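Local coordinates for protein P35 antigen (Borrelia burgdorferi, PDB 4ALY) that is an outer surface lipoprotein of the Lyme disease agent, critical to ensure infection after a tick bite, though its molecular activity is not established, at residues A[165-169]-A[170-174]; A[218-221]-A[222-226]; A[251-254]-A[255-258]. All coordinates share one frame; numbering follows the deposited sequence.

Contact 1 (A[165-169]-A[170-174]); sequences LVKET and LINRG
Lys167 and Ile171 meet one turn apart on helix 163-189, where the backbone widens from the regular alpha pattern into a pi-type turn. The evidence for the change lies in the acceptors. Val166 O and Lys167 O take the amides four residues on, the latter from Ile171 N at 2.7 Å with the carbonyl pointing straight at the donor (180°). Glu168 O is then gripped twice, by Asn172 N at 2.7 Å and by Arg173 N at 3.2 Å, and Thr169 O skips to Gly174 N at 3.2 Å, a five-residue step. The buried side carries Val166, Thr169 and Leu170, and its tightness rests on one short bond: Thr169 OG1, placed beside its own backbone N (chi1 -58°), reaches Leu165 O at 2.5 Å, while Thr169 N binds that oxygen from the opposite face of its plane. Leu170 runs alongside Val166 and points the same way, in ordinary apolar contact with Val166 CG1 4.2 Å from Leu170 CD1. Lys167, Glu168 and Asn172 are partly exposed instead; here the Lys167 chain, bent at chi2 (-88°), lays only carbon on the buried Ile171 side chain, CE 3.9 Å from Ile171 CD1. Among the neighbouring helices, Thr169, Leu170 and Arg173 pack on Trp220 of helix 200-233, Leu165, Glu168 and Thr169 on Phe257 of helix 254-275, and Leu165 and Thr169 also on Leu248 of helix 241-250.

Contact 2 (A[218-221]-A[222-226]); sequences EKWL and KDTDD
Thr224 reaches back one turn along helix 200-233 to Trp220, and its side chain can be traced outward. CB faces two carbonyl oxygens of the preceding turn, Trp220 O at 3.4 Å and Leu221 O at 3.5 Å. From CB, OG1 turns anti to its own carbonyl carbon (chi1 -58°), which carries it back to donate to Trp220 O at 2.5 Å, a very short bond. The hydroxyl oxygen also sits over the centre of one face of the Trp220 ring, 4.2 Å above its plane, and the Thr224 side chain touches Leu139 as well. Trp220 NE1 turns to Ser138 OG. The i to i+4 bonds on either side are sound, from Lys222 N to Glu218 O, Asp223 N to Lys219 O (159°) and Asp225 N to Leu221 O (166°); at Thr224 the amide is shared weakly between Trp220 O and Leu221 O, while the hydroxyl makes the short bond. On the other flanks the charges are looser: extended Lys219 passes obliquely by Asp223, CE 3.9 Å from Asp223 OD2, and Lys222 NZ makes a long salt bridge of 3.7 Å to Asp226 OD2. Chemically, then, the buried threonine hydroxyl is satisfied by its own helix, whereas Asp223 and Asp225 are probably kept ionised by salt bridges from other helices, to Arg173 and Lys145 respectively.

Contact 3 (A[251-254]-A[255-258]); sequences KNSR and AQFA. With SO4 (sulfate ion), chain C.
A capping box opens helix 254-275: Ser253 holds the N-cap position, and it and Gln256 exchange hydrogen bonds. Ser253 OG, set between its backbone N and carbonyl carbon (chi1 69°), accepts from Gln256 N at 3.2 Å. In return the Gln256 side chain, extended beyond CG, runs back toward the cap because CG lies beside its own backbone N (chi1 -77°), and its OE1 takes Ser253 N at 2.6 Å with the N-H aimed at a lone pair in the carbonyl plane (165° at the hydrogen). A weak bond from Ser253 OG to the same OE1 is additional to the box. The first helical turn then closes through Phe257 N to Ser253 O and Ala258 N to Arg254 O, the second at 3.2 Å and nearly linear. Phe257 folds its ring back beside the incoming loop, where CE2 lies 3.7 Å from Asn252 CB; the ring also touches Leu165 and Thr169 of helix 163-189. The Asn252 amide is fixed at both ends, OD1 by Arg173 and ND2 by Leu248 O. Outside the cap, Arg254 stretches away, and NH2 at the edge of its guanidinium meets sulfate O2 at 2.6 Å in a weak bond; Asn245 ND2 is also hydrogen-bonded to this ion, which probably came from the crystallisation liquor. The reciprocal serine and glutamine bonds are those of an N-terminal capping box, here where a short loop from helix 241-250 enters the next helix.

Contact 1 is the buried member, contact 2 is partly buried and contact 3 lies at the surface, yet all three converge on Arg173. Its NH2 forms a salt bridge of 2.8 Å with Asp223 OD2 of contact 2 and a probable hydrogen bond of 2.8 Å with Asn252 OD1 of contact 3, which ties helix 163-189 to helix 200-233 and to the loop before helix 254-275. Packing repeats the link: Trp220 lies on Gly174, and Lys251 on Asp223 joins contacts 2 and 3. The chemistry follows location: a widened helical turn amid apolar packing in contact 1, charged flanks and a threonine hydroxyl turned back on its own helix in contact 2, and polar capping with a sulfate in contact 3.

Contact 1 (A[165-169]-A[170-174])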
ATOM      1  N   LEU A 165      -8.857  -1.044  13.831  1.00 16.59           N
ATOM      2  CA  LEU A 165      -7.945  -1.988  13.197  1.00 14.99           C
ATOM      3  C   LEU A 165      -8.115  -2.058  11.640  1.00 14.23           C
ATOM      4  O   LEU A 165      -7.098  -2.177  10.910  1.00 13.54           O
ATOM      5  CB  LEU A 165      -8.112  -3.321  13.829  1.00 14.45           C
ATOM      6  CG  LEU A 165      -7.234  -4.408  13.260  1.00 13.03           C
ATOM      7  CD1 LEU A 165      -5.744  -4.081  13.467  1.00 12.92           C
ATOM      8  CD2 LEU A 165      -7.650  -5.663  14.016  1.00 12.35           C
ATOM      9  N   VAL A 166      -9.367  -1.881  11.181  1.00 12.70           N
ATOM     10  CA  VAL A 166      -9.717  -1.748   9.753  1.00 13.82           C
ATOM     11  C   VAL A 166      -9.015  -0.628   9.045  1.00 15.06           C
ATOM     12  O   VAL A 166      -8.328  -0.847   8.056  1.00 16.71           O
ATOM     13  CB  VAL A 166     -11.236  -1.655   9.533  1.00 12.95           C
ATOM     14  CG1 VAL A 166     -11.546  -1.302   8.084  1.00 12.15           C
ATOM     15  CG2 VAL A 166     -11.887  -2.970   9.960  1.00 12.27           C
ATOM     16  N   LYS A 167      -9.147   0.560   9.601  1.00 16.95           N
ATOM     17  CA  LYS A 167      -8.428   1.736   9.174  1.00 18.55           C
ATOM     18  C   LYS A 167      -6.898   1.448   9.181  1.00 20.78           C
ATOM     19  O   LYS A 167      -6.251   1.504   8.124  1.00 22.78           O
ATOM     20  CB  LYS A 167      -8.845   2.902  10.095  1.00 18.24           C
ATOM     21  CG  LYS A 167      -8.252   4.235   9.754  1.00 18.82           C
ATOM     22  CD  LYS A 167      -6.919   4.403  10.452  1.00 19.97           C
ATOM     23  CE  LYS A 167      -6.249   5.689   9.974  1.00 20.28           C
ATOM     24  NZ  LYS A 167      -4.778   5.544  10.189  1.00 18.56           N
ATOM     25  N   GLU A 168      -6.342   1.071  10.340  1.00 21.72           N
ATOM     26  CA  GLU A 168      -4.888   0.833  10.496  1.00 21.88           C
ATOM     27  C   GLU A 168      -4.449  -0.101   9.324  1.00 19.80           C
ATOM     28  O   GLU A 168      -3.531   0.204   8.541  1.00 19.27           O
ATOM     29  CB  GLU A 168      -4.673   0.131  11.862  1.00 26.73           C
ATOM     30  CG  GLU A 168      -3.504   0.438  12.818  1.00 32.94           C
ATOM     31  CD  GLU A 168      -3.857   0.110  14.309  1.00 40.50           C
ATOM     32  OE1 GLU A 168      -4.678   0.876  14.921  1.00 44.26           O
ATOM     33  OE2 GLU A 168      -3.339  -0.905  14.908  1.00 44.10           O
ATOM     34  N   THR A 169      -5.133  -1.223   9.191  1.00 18.15           N
ATOM     35  CA  THR A 169      -4.824  -2.211   8.167  1.00 19.31           C
ATOM     36  C   THR A 169      -4.805  -1.621   6.735  1.00 20.53           C
ATOM     37  O   THR A 169      -3.888  -1.872   5.978  1.00 21.07           O
ATOM     38  CB  THR A 169      -5.854  -3.334   8.261  1.00 19.86           C
ATOM     39  OG1 THR A 169      -5.809  -3.907   9.592  1.00 19.00           O
ATOM     40  CG2 THR A 169      -5.639  -4.351   7.197  1.00 18.85           C
ATOM     41  N   LEU A 170      -5.793  -0.787   6.405  1.00 20.06           N
ATOM     42  CA  LEU A 170      -5.962  -0.339   5.052  1.00 18.82           C
ATOM     43  C   LEU A 170      -4.995   0.812   4.779  1.00 18.54           C
ATOM     44  O   LEU A 170      -4.405   0.944   3.700  1.00 16.72           O
ATOM     45  CB  LEU A 170      -7.433   0.078   4.820  1.00 16.73           C
ATOM     46  CG  LEU A 170      -8.517  -1.004   4.629  1.00 18.08           C
ATOM     47  CD1 LEU A 170      -9.894  -0.355   4.378  1.00 17.29           C
ATOM     48  CD2 LEU A 170      -8.174  -1.955   3.480  1.00 16.83           C
ATOM     49  N   ILE A 171      -4.826   1.648   5.777  1.00 18.81           N
ATOM     50  CA  ILE A 171      -4.085   2.864   5.571  1.00 20.98           C
ATOM     51  C   ILE A 171      -2.609   2.741   5.941  1.00 21.89           C
ATOM     52  O   ILE A 171      -1.737   3.110   5.165  1.00 23.76           O
ATOM     53  CB  ILE A 171      -4.790   4.000   6.321  1.00 22.41           C
ATOM     54  CG1 ILE A 171      -6.171   4.159   5.638  1.00 21.89           C
ATOM     55  CG2 ILE A 171      -3.892   5.259   6.346  1.00 19.95           C
ATOM     56  CD1 ILE A 171      -6.998   5.309   6.147  1.00 26.12           C
ATOM     57  N   ASN A 172      -2.338   2.197   7.107  1.00 21.05           N
ATOM     58  CA  ASN A 172      -0.982   2.193   7.619  1.00 22.14           C
ATOM     59  C   ASN A 172      -0.240   1.022   7.053  1.00 25.00           C
ATOM     60  O   ASN A 172       0.990   1.106   6.957  1.00 24.43           O
ATOM     61  CB  ASN A 172      -0.992   2.113   9.132  1.00 23.25           C
ATOM     62  CG  ASN A 172      -1.647   3.334   9.779  1.00 24.70           C
ATOM     63  OD1 ASN A 172      -0.974   4.050  10.452  1.00 28.15           O
ATOM     64  ND2 ASN A 172      -2.933   3.581   9.539  1.00 21.43           N
ATOM     65  N   ARG A 173      -0.982  -0.040   6.654  1.00 21.44           N
ATOM     66  CA  ARG A 173      -0.382  -1.119   5.908  1.00 19.97           C
ATOM     67  C   ARG A 173      -0.517  -0.956   4.359  1.00 19.79           C
ATOM     68  O   ARG A 173       0.464  -0.609   3.712  1.00 21.25           O
ATOM     69  CB  ARG A 173      -0.675  -2.566   6.456  1.00 17.50           C
ATOM     70  CG  ARG A 173      -0.207  -3.627   5.477  1.00 17.52           C
ATOM     71  CD  ARG A 173       0.562  -4.895   5.889  1.00 18.55           C
ATOM     72  NE  ARG A 173      -0.295  -5.910   6.449  1.00 18.81           N
ATOM     73  CZ  ARG A 173      -0.156  -7.225   6.271  1.00 19.73           C
ATOM     74  NH1 ARG A 173       0.794  -7.747   5.506  1.00 19.52           N
ATOM     75  NH2 ARG A 173      -1.012  -8.031   6.884  1.00 19.45           N
ATOM     76  N   GLY A 174      -1.691  -1.188   3.765  1.00 18.46           N
ATOM     77  CA  GLY A 174      -1.788  -1.283   2.297  1.00 17.46           C
ATOM     78  C   GLY A 174      -1.527   0.032   1.603  1.00 18.56           C
ATOM     79  O   GLY A 174      -0.636   0.112   0.698  1.00 18.71           O
TER

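Contact 2 (A[218-221]-A[222-226])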
ATOM      1  N   GLU A 218       3.761  -7.902  -1.423  1.00 22.57           N
ATOM      2  CA  GLU A 218       3.399  -9.301  -1.702  1.00 24.71           C
ATOM      3  C   GLU A 218       2.801  -9.964  -0.483  1.00 22.51           C
ATOM      4  O   GLU A 218       1.927 -10.792  -0.593  1.00 23.22           O
ATOM      5  CB  GLU A 218       4.627 -10.092  -2.158  1.00 27.53           C
ATOM      6  CG  GLU A 218       4.269 -11.363  -2.858  1.00 36.94           C
ATOM      7  CD  GLU A 218       3.528 -11.068  -4.137  1.00 48.22           C
ATOM      8  OE1 GLU A 218       3.977 -10.117  -4.852  1.00 48.64           O
ATOM      9  OE2 GLU A 218       2.498 -11.764  -4.389  1.00 47.43           O
ATOM     10  N   LYS A 219       3.260  -9.585   0.699  1.00 22.28           N
ATOM     11  CA  LYS A 219       2.752 -10.218   1.883  1.00 23.44           C
ATOM     12  C   LYS A 219       1.386  -9.602   2.238  1.00 22.52           C
ATOM     13  O   LYS A 219       0.521 -10.277   2.778  1.00 25.14           O
ATOM     14  CB  LYS A 219       3.764 -10.072   3.018  1.00 25.76           C
ATOM     15  CG  LYS A 219       3.447 -11.008   4.156  1.00 28.03           C
ATOM     16  CD  LYS A 219       4.057 -10.505   5.436  1.00 30.07           C
ATOM     17  CE  LYS A 219       3.695 -11.456   6.583  1.00 31.99           C
ATOM     18  NZ  LYS A 219       4.193 -10.832   7.836  1.00 30.71           N
ATOM     19  N   TRP A 220       1.197  -8.325   1.907  1.00 21.40           N
ATOM     20  CA  TRP A 220      -0.118  -7.648   1.991  1.00 21.41           C
ATOM     21  C   TRP A 220      -1.083  -8.300   1.042  1.00 21.40           C
ATOM     22  O   TRP A 220      -2.239  -8.530   1.378  1.00 19.61           O
ATOM     23  CB  TRP A 220       0.052  -6.162   1.704  1.00 19.78           C
ATOM     24  CG  TRP A 220      -1.186  -5.350   1.412  1.00 19.61           C
ATOM     25  CD1 TRP A 220      -1.507  -4.715   0.234  1.00 19.69           C
ATOM     26  CD2 TRP A 220      -2.296  -5.014   2.335  1.00 19.61           C
ATOM     27  NE1 TRP A 220      -2.691  -4.022   0.356  1.00 19.75           N
ATOM     28  CE2 TRP A 220      -3.222  -4.193   1.580  1.00 18.45           C
ATOM     29  CE3 TRP A 220      -2.595  -5.313   3.681  1.00 19.66           C
ATOM     30  CZ2 TRP A 220      -4.395  -3.678   2.155  1.00 18.27           C
ATOM     31  CZ3 TRP A 220      -3.782  -4.794   4.255  1.00 17.69           C
ATOM     32  CH2 TRP A 220      -4.666  -4.019   3.506  1.00 18.28           C
ATOM     33  N   LEU A 221      -0.606  -8.664  -0.138  1.00 21.76           N
ATOM     34  CA  LEU A 221      -1.485  -9.333  -1.109  1.00 23.15           C
ATOM     35  C   LEU A 221      -1.826 -10.707  -0.613  1.00 23.58           C
ATOM     36  O   LEU A 221      -2.983 -11.144  -0.729  1.00 25.29           O
ATOM     37  CB  LEU A 221      -0.855  -9.410  -2.514  1.00 22.20           C
ATOM     38  CG  LEU A 221      -0.667  -8.093  -3.329  1.00 24.21           C
ATOM     39  CD1 LEU A 221       0.358  -8.247  -4.461  1.00 21.38           C
ATOM     40  CD2 LEU A 221      -2.017  -7.655  -3.870  1.00 21.77           C
ATOM     41  N   LYS A 222      -0.823 -11.401  -0.078  1.00 25.35           N
ATOM     42  CA  LYS A 222      -1.039 -12.742   0.505  1.00 27.29           C
ATOM     43  C   LYS A 222      -1.972 -12.773   1.765  1.00 24.09           C
ATOM     44  O   LYS A 222      -2.871 -13.656   1.914  1.00 23.81           O
ATOM     45  CB  LYS A 222       0.321 -13.412   0.756  1.00 30.17           C
ATOM     46  CG  LYS A 222       0.239 -14.822   1.353  1.00 38.09           C
ATOM     47  CD  LYS A 222       0.540 -14.841   2.856  1.00 39.67           C
ATOM     48  CE  LYS A 222       1.677 -15.832   3.177  1.00 41.95           C
ATOM     49  NZ  LYS A 222       1.222 -17.247   3.348  1.00 37.36           N
ATOM     50  N   ASP A 223      -1.767 -11.841   2.685  1.00 22.07           N
ATOM     51  CA  ASP A 223      -2.628 -11.871   3.893  1.00 23.67           C
ATOM     52  C   ASP A 223      -4.077 -11.550   3.524  1.00 22.73           C
ATOM     53  O   ASP A 223      -4.989 -12.013   4.188  1.00 23.13           O
ATOM     54  CB  ASP A 223      -2.138 -10.944   5.032  1.00 25.11           C
ATOM     55  CG  ASP A 223      -0.804 -11.394   5.659  1.00 25.40           C
ATOM     56  OD1 ASP A 223      -0.479 -12.589   5.603  1.00 26.28           O
ATOM     57  OD2 ASP A 223      -0.071 -10.533   6.194  1.00 26.09           O
ATOM     58  N   THR A 224      -4.267 -10.849   2.408  1.00 23.02           N
ATOM     59  CA  THR A 224      -5.577 -10.344   1.981  1.00 23.00           C
ATOM     60  C   THR A 224      -6.338 -11.477   1.423  1.00 21.96           C
ATOM     61  O   THR A 224      -7.506 -11.652   1.743  1.00 24.45           O
ATOM     62  CB  THR A 224      -5.512  -9.341   0.811  1.00 21.97           C
ATOM     63  OG1 THR A 224      -4.705  -8.258   1.152  1.00 19.92           O
ATOM     64  CG2 THR A 224      -6.808  -8.758   0.628  1.00 25.85           C
ATOM     65  N   ASP A 225      -5.693 -12.212   0.532  1.00 22.31           N
ATOM     66  CA  ASP A 225      -6.275 -13.402  -0.079  1.00 21.74           C
ATOM     67  C   ASP A 225      -6.575 -14.432   1.006  1.00 20.90           C
ATOM     68  O   ASP A 225      -7.608 -15.054   0.945  1.00 21.81           O
ATOM     69  CB  ASP A 225      -5.292 -14.023  -1.075  1.00 22.47           C
ATOM     70  CG  ASP A 225      -5.048 -13.137  -2.308  1.00 24.87           C
ATOM     71  OD1 ASP A 225      -5.989 -12.447  -2.798  1.00 28.16           O
ATOM     72  OD2 ASP A 225      -3.923 -13.182  -2.839  1.00 25.11           O
ATOM     73  N   ASP A 226      -5.695 -14.608   1.992  1.00 19.39           N
ATOM     74  CA  ASP A 226      -5.935 -15.677   2.980  1.00 21.72           C
ATOM     75  C   ASP A 226      -7.132 -15.335   3.836  1.00 21.57           C
ATOM     76  O   ASP A 226      -7.922 -16.232   4.231  1.00 19.22           O
ATOM     77  CB  ASP A 226      -4.712 -15.984   3.873  1.00 22.16           C
ATOM     78  CG  ASP A 226      -3.517 -16.536   3.086  1.00 23.03           C
ATOM     79  OD1 ASP A 226      -3.677 -17.189   2.039  1.00 23.77           O
ATOM     80  OD2 ASP A 226      -2.387 -16.329   3.511  1.00 26.40           O
TER

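Contact 3 (A[251-254]-A[255-258])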
ATOM      1  N   LYS A 251      -2.752 -11.387  11.611  1.00 30.23           N
ATOM      2  CA  LYS A 251      -1.854 -11.018  10.510  1.00 27.09           C
ATOM      3  C   LYS A 251      -1.438  -9.570  10.635  1.00 26.15           C
ATOM      4  O   LYS A 251      -0.699  -9.037   9.792  1.00 27.93           O
ATOM      5  CB  LYS A 251      -2.553 -11.238   9.164  1.00 30.09           C
ATOM      6  CG  LYS A 251      -3.064 -12.656   8.989  1.00 35.77           C
ATOM      7  CD  LYS A 251      -4.488 -12.635   8.439  1.00 48.96           C
ATOM      8  CE  LYS A 251      -5.080 -14.037   8.242  1.00 51.04           C
ATOM      9  NZ  LYS A 251      -4.103 -15.059   7.761  1.00 47.61           N
ATOM     10  N   ASN A 252      -1.927  -8.892  11.656  1.00 21.53           N
ATOM     11  CA  ASN A 252      -1.598  -7.493  11.755  1.00 22.21           C
ATOM     12  C   ASN A 252      -1.377  -7.165  13.235  1.00 23.87           C
ATOM     13  O   ASN A 252      -2.246  -6.564  13.859  1.00 20.56           O
ATOM     14  CB  ASN A 252      -2.734  -6.623  11.150  1.00 19.87           C
ATOM     15  CG  ASN A 252      -2.951  -6.865   9.641  1.00 17.56           C
ATOM     16  OD1 ASN A 252      -2.201  -6.352   8.808  1.00 18.25           O
ATOM     17  ND2 ASN A 252      -3.978  -7.623   9.293  1.00 15.67           N
ATOM     18  N   SER A 253      -0.233  -7.578  13.811  1.00 27.51           N
ATOM     19  CA  SER A 253      -0.009  -7.355  15.270  1.00 29.35           C
ATOM     20  C   SER A 253       0.410  -5.929  15.376  1.00 28.12           C
ATOM     21  O   SER A 253       0.694  -5.330  14.357  1.00 31.36           O
ATOM     22  CB  SER A 253       1.010  -8.321  15.901  1.00 29.30           C
ATOM     23  OG  SER A 253       2.312  -8.065  15.448  1.00 35.05           O
ATOM     24  N   ARG A 254       0.373  -5.364  16.576  1.00 30.08           N
ATOM     25  CA  ARG A 254       0.744  -3.980  16.796  1.00 30.14           C
ATOM     26  C   ARG A 254       2.222  -3.763  16.485  1.00 32.34           C
ATOM     27  O   ARG A 254       2.619  -2.731  15.914  1.00 35.85           O
ATOM     28  CB  ARG A 254       0.427  -3.558  18.245  1.00 32.92           C
ATOM     29  CG  ARG A 254      -1.036  -3.158  18.460  1.00 34.45           C
ATOM     30  CD  ARG A 254      -1.381  -3.014  19.934  1.00 31.94           C
ATOM     31  NE  ARG A 254      -2.803  -3.230  20.293  1.00 31.69           N
ATOM     32  CZ  ARG A 254      -3.432  -4.422  20.391  1.00 30.11           C
ATOM     33  NH1 ARG A 254      -2.852  -5.570  20.028  1.00 29.47           N
ATOM     34  NH2 ARG A 254      -4.685  -4.465  20.820  1.00 26.29           N
ATOM     35  N   ALA A 255       3.043  -4.739  16.825  1.00 30.82           N
ATOM     36  CA  ALA A 255       4.463  -4.612  16.511  1.00 35.24           C
ATOM     37  C   ALA A 255       4.684  -4.684  14.985  1.00 34.31           C
ATOM     38  O   ALA A 255       5.563  -3.991  14.435  1.00 36.04           O
ATOM     39  CB  ALA A 255       5.293  -5.660  17.250  1.00 29.87           C
ATOM     40  N   GLN A 256       3.910  -5.529  14.312  1.00 31.61           N
ATOM     41  CA  GLN A 256       4.006  -5.656  12.852  1.00 31.56           C
ATOM     42  C   GLN A 256       3.665  -4.337  12.137  1.00 30.52           C
ATOM     43  O   GLN A 256       4.244  -4.038  11.114  1.00 27.95           O
ATOM     44  CB  GLN A 256       3.093  -6.763  12.351  1.00 34.37           C
ATOM     45  CG  GLN A 256       3.568  -8.182  12.561  1.00 31.02           C
ATOM     46  CD  GLN A 256       2.515  -9.184  12.090  1.00 35.73           C
ATOM     47  OE1 GLN A 256       1.317  -9.082  12.449  1.00 32.66           O
ATOM     48  NE2 GLN A 256       2.952 -10.179  11.297  1.00 33.96           N
ATOM     49  N   PHE A 257       2.783  -3.509  12.714  1.00 29.80           N
ATOM     50  CA  PHE A 257       2.565  -2.156  12.153  1.00 26.76           C
ATOM     51  C   PHE A 257       3.776  -1.261  12.349  1.00 31.01           C
ATOM     52  O   PHE A 257       4.261  -0.590  11.396  1.00 34.75           O
ATOM     53  CB  PHE A 257       1.307  -1.449  12.736  1.00 22.42           C
ATOM     54  CG  PHE A 257      -0.010  -1.951  12.167  1.00 21.98           C
ATOM     55  CD1 PHE A 257      -0.402  -1.652  10.841  1.00 21.00           C
ATOM     56  CD2 PHE A 257      -0.873  -2.717  12.960  1.00 19.34           C
ATOM     57  CE1 PHE A 257      -1.626  -2.094  10.342  1.00 20.69           C
ATOM     58  CE2 PHE A 257      -2.070  -3.185  12.467  1.00 18.15           C
ATOM     59  CZ  PHE A 257      -2.456  -2.871  11.159  1.00 21.21           C
ATOM     60  N   ALA A 258       4.235  -1.194  13.597  1.00 29.46           N
ATOM     61  CA  ALA A 258       5.441  -0.397  13.899  1.00 29.43           C
ATOM     62  C   ALA A 258       6.607  -0.840  13.046  1.00 27.41           C
ATOM     63  O   ALA A 258       7.287  -0.008  12.513  1.00 27.15           O
ATOM     64  CB  ALA A 258       5.787  -0.399  15.389  1.00 29.36           C
TER
HETATM   65  S   SO4 C1303      -7.740  -5.956  19.380  1.00 25.68           S
HETATM   66  O1  SO4 C1303      -7.449  -4.728  18.631  1.00 28.20           O
HETATM   67  O2  SO4 C1303      -6.999  -5.739  20.609  1.00 25.41           O
HETATM   68  O3  SO4 C1303      -7.280  -7.223  18.761  1.00 24.10           O
HETATM   69  O4  SO4 C1303      -9.232  -5.997  19.536  1.00 28.04           O